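Local coordinates for protein sialidase B (Streptococcus pneumoniae serotype 4, PDB 4XJW) that catalyses removal of terminal sialic acid residues from oligosaccharides, glycoproteins and glycolipids, and acts as an intramolecular trans-sialidase, at residues K446-G449 against T450-C453; S481-S484 against G485-W488. The protein carries 1 engineered substitution. All coordinates share one frame; numbering follows the deposited sequence.

Overall arrangement
Contact 1 comes first along the chain and contact 2 follows; their centres lie about 18 Å apart and their nearest atoms about 8 Å, without touching. Residues 446-453 lead from a loop into strand 451-459. From there the chain meanders antiparallel through strands 466-472, 475-481 and 489-494, as in a blade of the sialidase beta-propeller. Residues 481-488 make the turn between the last two of these strands. The two contacts thus mark the entry to the first strand and the link between the third and fourth. Tyr451 of contact 1 lies about 7 Å, side chain to side chain, from the predicted active-site Glu503, whereas contact 2 is the Asp-box turn, away from the annotated sites.

Contact 1 of 2, residues K446-G449 against T450-C453; sequences KHNG and TYLC
Asn448 and Tyr451 are joined by a hydrogen bond between side chains three residues apart, where the loop runs into strand 451-459. Asn448 ND2 donates to Tyr451 OH over 3.0 Å; the bond is moderately bent, at 143°, but the hydroxyl oxygen lies almost exactly in the amide plane. The two side chains cross at about a right angle rather than stacking. With chi1 at 67°, Asn448 CG sits between its own backbone N and carbonyl carbon, and from there the amide turns its nitrogen to the phenol. The same ND2 also donates to Asn419 OD1, its stronger partner.

Of the backbone groups, Gly449 O lies over one face of the Tyr451 ring, 4.1 Å above its plane and toward the rim. The His447 ring bonds to the carbonyl of the next residue: His447 ND1 reaches Asn448 O at 2.7 Å, nearly straight and on a lone pair in the carbonyl plane.

In ring packing, Tyr471 meets Tyr451 with the planes at about 45°.

Asn419 ND2 gives to Gly449 O, which leaves Asn419 OD1 facing Asn448 ND2; this is consistent with the Asn448 amide orientation, Tyr451 OH being a second acceptor. The bond thus ties the phenol to the loop through an amide held by Asn419.

Contact 2 of 2, residues S481-S484 against G485-W488; sequences SDDS and GQTW
Asp483 O is gripped twice by one residue: Gln486 N, at 3.1 Å, and Gln486 NE2, at 3.2 Å, reach it from opposite faces of its carbonyl plane. The backbone bond closes a type I' turn from Asp483 to Gln486. Gln486 CG lies beside its backbone N (chi1 -74°), and the chain runs out straight alongside the Asp483 carbonyl, bringing NE2 to its other face. Gly485 sits in this turn with phi 85°, where any CB would jam against Ser484 O.

The Asp483 carboxylate ties the turn to Thr487. Asp483 OD1 accepts from Thr487 N at 2.9 Å and Asp483 OD2 takes a short bond, 2.6 Å, from Thr487 OG1, each on the syn side but with the donor tilted out of the carboxylate plane. A water bridges Thr487 OG1 to Asp482 N.

Ser481 OG accepts from Gly485 N over 2.9 Å and from Asp483 N over 3.2 Å, the latter an ST turn. Ser481 CB makes a CH-pi contact 3.7 Å from the centroid of the six-membered ring of Trp488, only 10° off its normal.

Ser, Asp, Gly, Thr and Trp at these spacings are the Asp-box signature. The turn probably depends mainly on its own bonds, with outside ties from Asp482 to Arg465 and Ser484 to Asp295.

Contact 1 of 2, residues K446-G449 against T450-C453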
# COMPACT_ATOMS: atom_id res chain seq x y z
N LYS A 446 -22.32 -3.57 -23.26
CA LYS A 446 -21.98 -2.15 -23.36
C LYS A 446 -21.63 -1.50 -22.02
O LYS A 446 -21.93 -0.33 -21.79
CB LYS A 446 -23.12 -1.38 -24.02
CG LYS A 446 -23.19 -1.53 -25.52
CD LYS A 446 -24.09 -0.46 -26.12
CE LYS A 446 -25.55 -0.75 -25.84
NZ LYS A 446 -26.01 -1.94 -26.62
N HIS A 447 -20.97 -2.26 -21.15
CA HIS A 447 -20.61 -1.75 -19.83
C HIS A 447 -19.26 -2.33 -19.43
O HIS A 447 -19.05 -3.53 -19.54
CB HIS A 447 -21.68 -2.16 -18.81
CG HIS A 447 -21.60 -1.41 -17.51
ND1 HIS A 447 -20.57 -1.57 -16.62
CD2 HIS A 447 -22.45 -0.51 -16.95
CE1 HIS A 447 -20.77 -0.79 -15.57
NE2 HIS A 447 -21.91 -0.14 -15.75
N ASN A 448 -18.35 -1.48 -18.98
CA ASN A 448 -17.04 -1.96 -18.54
C ASN A 448 -17.17 -2.85 -17.31
O ASN A 448 -18.24 -2.93 -16.71
CB ASN A 448 -16.11 -0.77 -18.26
CG ASN A 448 -16.55 0.07 -17.08
OD1 ASN A 448 -17.74 0.29 -16.87
ND2 ASN A 448 -15.58 0.53 -16.29
N GLY A 449 -16.08 -3.52 -16.94
CA GLY A 449 -16.09 -4.35 -15.75
C GLY A 449 -16.43 -3.52 -14.53
O GLY A 449 -16.18 -2.31 -14.49
N THR A 450 -17.02 -4.17 -13.53
CA THR A 450 -17.17 -3.53 -12.24
C THR A 450 -15.78 -3.55 -11.59
O THR A 450 -14.87 -4.21 -12.10
CB THR A 450 -18.17 -4.27 -11.35
OG1 THR A 450 -17.76 -5.63 -11.16
CG2 THR A 450 -19.57 -4.24 -11.98
N TYR A 451 -15.63 -2.81 -10.50
CA TYR A 451 -14.33 -2.66 -9.87
C TYR A 451 -14.30 -3.47 -8.59
O TYR A 451 -15.16 -3.29 -7.72
CB TYR A 451 -14.07 -1.18 -9.57
CG TYR A 451 -14.31 -0.27 -10.75
CD1 TYR A 451 -13.48 -0.30 -11.86
CD2 TYR A 451 -15.37 0.63 -10.74
CE1 TYR A 451 -13.70 0.53 -12.94
CE2 TYR A 451 -15.60 1.47 -11.81
CZ TYR A 451 -14.76 1.42 -12.91
OH TYR A 451 -15.00 2.26 -13.97
N LEU A 452 -13.32 -4.37 -8.47
CA LEU A 452 -13.27 -5.25 -7.31
C LEU A 452 -13.02 -4.46 -6.04
O LEU A 452 -12.20 -3.54 -6.01
CB LEU A 452 -12.17 -6.29 -7.50
CG LEU A 452 -12.13 -7.45 -6.51
CD1 LEU A 452 -13.32 -8.36 -6.67
CD2 LEU A 452 -10.83 -8.22 -6.72
N CYS A 453 -13.74 -4.81 -4.98
CA CYS A 453 -13.46 -4.23 -3.67
C CYS A 453 -12.29 -4.96 -3.04
O CYS A 453 -12.34 -6.17 -2.83
CB CYS A 453 -14.68 -4.35 -2.76
SG CYS A 453 -16.15 -3.52 -3.40

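Contact 2 of 2, residues S481-S484 against G485-W488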
# COMPACT_ATOMS: atom_id res chain seq x y z
N SER A 481 -20.78 -17.04 -6.26
CA SER A 481 -20.55 -18.38 -6.80
C SER A 481 -20.89 -19.44 -5.77
O SER A 481 -20.47 -19.35 -4.61
CB SER A 481 -19.10 -18.57 -7.25
OG SER A 481 -18.89 -19.93 -7.65
N ASP A 482 -21.62 -20.45 -6.20
CA ASP A 482 -21.94 -21.58 -5.35
C ASP A 482 -21.18 -22.83 -5.78
O ASP A 482 -21.41 -23.92 -5.25
CB ASP A 482 -23.45 -21.83 -5.37
CG ASP A 482 -24.24 -20.70 -4.74
OD1 ASP A 482 -23.80 -20.18 -3.70
OD2 ASP A 482 -25.31 -20.33 -5.28
N ASP A 483 -20.28 -22.68 -6.74
CA ASP A 483 -19.49 -23.81 -7.23
C ASP A 483 -17.99 -23.53 -7.33
O ASP A 483 -17.37 -23.80 -8.36
CB ASP A 483 -20.02 -24.30 -8.59
CG ASP A 483 -20.02 -23.21 -9.65
OD1 ASP A 483 -19.55 -22.08 -9.35
OD2 ASP A 483 -20.45 -23.49 -10.78
N SER A 484 -17.40 -23.01 -6.25
CA SER A 484 -15.95 -22.87 -6.16
C SER A 484 -15.39 -21.89 -7.19
O SER A 484 -14.23 -21.98 -7.57
CB SER A 484 -15.26 -24.24 -6.29
OG SER A 484 -15.87 -25.21 -5.44
N GLY A 485 -16.23 -20.97 -7.65
CA GLY A 485 -15.79 -19.96 -8.60
C GLY A 485 -15.84 -20.40 -10.05
O GLY A 485 -15.35 -19.69 -10.94
N GLN A 486 -16.43 -21.57 -10.30
CA GLN A 486 -16.56 -22.06 -11.67
C GLN A 486 -17.56 -21.20 -12.45
O GLN A 486 -17.34 -20.89 -13.62
CB GLN A 486 -17.00 -23.52 -11.68
CG GLN A 486 -15.92 -24.51 -11.29
CD GLN A 486 -16.41 -25.94 -11.31
OE1 GLN A 486 -16.33 -26.62 -12.33
NE2 GLN A 486 -16.93 -26.40 -10.18
N THR A 487 -18.65 -20.83 -11.79
CA THR A 487 -19.64 -19.95 -12.40
C THR A 487 -20.04 -18.85 -11.44
O THR A 487 -19.97 -19.03 -10.22
CB THR A 487 -20.90 -20.73 -12.86
OG1 THR A 487 -21.56 -21.30 -11.72
CG2 THR A 487 -20.52 -21.83 -13.82
N TRP A 488 -20.44 -17.72 -11.99
CA TRP A 488 -20.77 -16.56 -11.18
C TRP A 488 -22.10 -15.95 -11.61
O TRP A 488 -22.50 -16.07 -12.77
CB TRP A 488 -19.67 -15.50 -11.33
CG TRP A 488 -18.35 -15.97 -10.85
CD1 TRP A 488 -17.42 -16.68 -11.55
CD2 TRP A 488 -17.80 -15.77 -9.54
NE1 TRP A 488 -16.32 -16.92 -10.76
CE2 TRP A 488 -16.53 -16.38 -9.51
CE3 TRP A 488 -18.26 -15.13 -8.38
CZ2 TRP A 488 -15.72 -16.38 -8.38
CZ3 TRP A 488 -17.46 -15.12 -7.26
CH2 TRP A 488 -16.20 -15.75 -7.26
O HOH W 1 -22.32 -20.73 -8.92